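Local coordinates for regulatory protein ASNC (Escherichia coli, PDB 2CG4), which activates asnA transcription, regulates transcription of its own gene and represses gidA expression at a post-transcriptional level, at the interface of chains A and B. Residues are numbered along the deposited sequence; one frame, centred on the assembly and turned at random. Chains: chain A/B, Regulatory protein ASNC.

The interface of chains A and B. Residues chain A 76-80; chain B 77, 128-129, 131, 133-135.
The side-chain amine NZ of B:Lys77 is gripped by one hydrogen bond and one ion pair, both from B:Asp131. NZ gives a 2.7 Å bond to the backbone O of B:Asp131, almost straight in line with the carbonyl (168°). It also stands 3.9 Å from carboxylate OD1 of B:Asp131. This patch joins two subunits of an Lrp/AsnC regulator, within the octamer deposited, through their ligand-binding domains: chain A brings the turn after strand 68-76 with the short 3-10 turn at 79-81, chain B the same turn after its strand 68-76, the loop after helix 116-127 and the start of strand 133-140. B:Lys77, extended beyond CG, brings NZ near CB and OG of A:Ser78 and meets A:Lys80 at about a right angle. A:Lys80 has CG wedged between N and C (chi1 55°) and bends at chi4 (-64°), which curls NZ back to A:Ser78 OG in a 3.1 Å hydrogen bond. The same NZ forms a long salt bridge of 4.0 Å with B:Asp131 OD1, the two side chains running parallel with their tips on the same side. The NZ atoms of A:Lys80 and B:Lys77 are 3.5 Å apart; if both are protonated they should repel, and the shared carboxylate may partly offset this. B:Asp131 reaches both with CG anti to its backbone N. At the other end of the patch, the methyl of A:Ala79 lies beside the side-chain amide of B:Gln128, near CD and OE1. A water bridges the chains there, 2.6 Å from A:Ala79 O and 2.9 Å from B:Gln128 NE2. A:Ala79 N lies near B:Gln134 O, but its N-H points away. The two backbones pass close at A:Ser78 and B:Gln134, their CA atoms 4.1 Å apart.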
loop_
_atom_site.group_PDB
_atom_site.type_symbol
_atom_site.label_atom_id
_atom_site.label_comp_id
_atom_site.label_asym_id
_atom_site.label_seq_id
_atom_site.Cartn_x
_atom_site.Cartn_y
_atom_site.Cartn_z
ATOM N N LEU A 76 13.340 1.677 8.987
ATOM C CA LEU A 76 14.067 1.434 10.217
ATOM C C LEU A 76 13.126 0.839 11.254
ATOM O O LEU A 76 11.904 0.972 11.137
ATOM C CB LEU A 76 14.627 2.752 10.753
ATOM C CG LEU A 76 15.665 3.479 9.908
ATOM C CD1 LEU A 76 16.048 4.762 10.585
ATOM C CD2 LEU A 76 16.875 2.604 9.673
ATOM N N LYS A 77 13.694 0.200 12.279
ATOM C CA LYS A 77 12.892 -0.520 13.253
ATOM C C LYS A 77 12.196 0.485 14.128
ATOM O O LYS A 77 11.110 0.233 14.653
ATOM C CB LYS A 77 13.769 -1.439 14.101
ATOM C CG LYS A 77 14.166 -2.729 13.391
ATOM C CD LYS A 77 15.384 -3.339 14.038
ATOM C CE LYS A 77 15.812 -4.580 13.301
ATOM N NZ LYS A 77 17.091 -5.120 13.853
ATOM N N SER A 78 12.839 1.635 14.274
ATOM C CA SER A 78 12.264 2.761 14.980
ATOM C C SER A 78 12.905 4.042 14.449
ATOM O O SER A 78 14.052 4.035 14.005
ATOM C CB SER A 78 12.484 2.599 16.492
ATOM O OG SER A 78 13.690 3.202 16.927
ATOM N N ALA A 79 12.153 5.137 14.471
ATOM C CA ALA A 79 12.476 6.315 13.659
ATOM C C ALA A 79 13.650 7.093 14.216
ATOM O O ALA A 79 14.396 7.729 13.459
ATOM C CB ALA A 79 11.268 7.215 13.537
ATOM N N LYS A 80 13.810 7.047 15.539
ATOM C CA LYS A 80 14.938 7.711 16.205
ATOM C C LYS A 80 16.281 7.174 15.717
ATOM O O LYS A 80 17.331 7.715 16.055
ATOM C CB LYS A 80 14.837 7.575 17.728
ATOM C CG LYS A 80 14.722 6.146 18.208
ATOM C CD LYS A 80 15.341 5.969 19.575
ATOM C CE LYS A 80 15.672 4.504 19.825
ATOM N NZ LYS A 80 14.450 3.647 19.857
ATOM N N LYS B 77 5.039 1.351 17.638
ATOM C CA LYS B 77 5.697 0.056 17.597
ATOM C C LYS B 77 4.712 -0.989 18.039
ATOM O O LYS B 77 4.781 -2.148 17.627
ATOM C CB LYS B 77 6.922 0.043 18.509
ATOM C CG LYS B 77 8.137 0.742 17.907
ATOM C CD LYS B 77 9.115 1.133 18.987
ATOM C CE LYS B 77 10.286 1.876 18.401
ATOM N NZ LYS B 77 11.194 2.381 19.474
ATOM N N GLN B 128 10.178 12.373 16.298
ATOM C CA GLN B 128 10.752 11.070 15.981
ATOM C C GLN B 128 11.584 10.520 17.140
ATOM O O GLN B 128 11.931 9.326 17.172
ATOM C CB GLN B 128 11.652 11.223 14.767
ATOM C CG GLN B 128 11.589 10.098 13.787
ATOM C CD GLN B 128 11.544 10.591 12.351
ATOM O OE1 GLN B 128 10.577 10.348 11.637
ATOM N NE2 GLN B 128 12.595 11.281 11.924
ATOM N N THR B 129 11.931 11.404 18.071
ATOM C CA THR B 129 12.658 10.998 19.265
ATOM C C THR B 129 11.694 10.372 20.258
ATOM O O THR B 129 12.124 9.669 21.160
ATOM C CB THR B 129 13.415 12.177 19.934
ATOM O OG1 THR B 129 12.539 13.301 20.078
ATOM C CG2 THR B 129 14.620 12.587 19.102
ATOM N N ASP B 131 9.761 7.761 21.814
ATOM C CA ASP B 131 10.346 6.430 21.775
ATOM C C ASP B 131 9.367 5.342 21.322
ATOM O O ASP B 131 9.785 4.335 20.758
ATOM C CB ASP B 131 10.932 6.100 23.157
ATOM C CG ASP B 131 11.009 4.624 23.413
ATOM O OD1 ASP B 131 12.005 4.002 22.975
ATOM O OD2 ASP B 131 10.068 4.080 24.041
ATOM N N ILE B 133 7.466 5.572 18.845
ATOM C CA ILE B 133 7.152 5.823 17.441
ATOM C C ILE B 133 8.072 4.997 16.543
ATOM O O ILE B 133 9.301 5.050 16.667
ATOM C CB ILE B 133 7.246 7.334 17.110
ATOM C CG1 ILE B 133 5.961 8.044 17.534
ATOM C CG2 ILE B 133 7.505 7.558 15.648
ATOM C CD1 ILE B 133 6.096 9.551 17.681
ATOM N N GLN B 134 7.473 4.210 15.656
ATOM C CA GLN B 134 8.252 3.395 14.736
ATOM C C GLN B 134 8.491 4.142 13.429
ATOM O O GLN B 134 9.618 4.189 12.934
ATOM C CB GLN B 134 7.590 2.031 14.489
ATOM C CG GLN B 134 7.295 1.740 13.032
ATOM C CD GLN B 134 7.250 0.258 12.715
ATOM O OE1 GLN B 134 8.063 -0.231 11.922
ATOM N NE2 GLN B 134 6.294 -0.468 13.315
ATOM N N SER B 135 7.435 4.738 12.881
ATOM C CA SER B 135 7.576 5.575 11.684
ATOM C C SER B 135 6.606 6.747 11.678
ATOM O O SER B 135 5.572 6.711 12.343
ATOM C CB SER B 135 7.410 4.742 10.414
ATOM O OG SER B 135 6.186 4.030 10.430
HETATM O O HOH W 1 14.903 10.264 13.306
#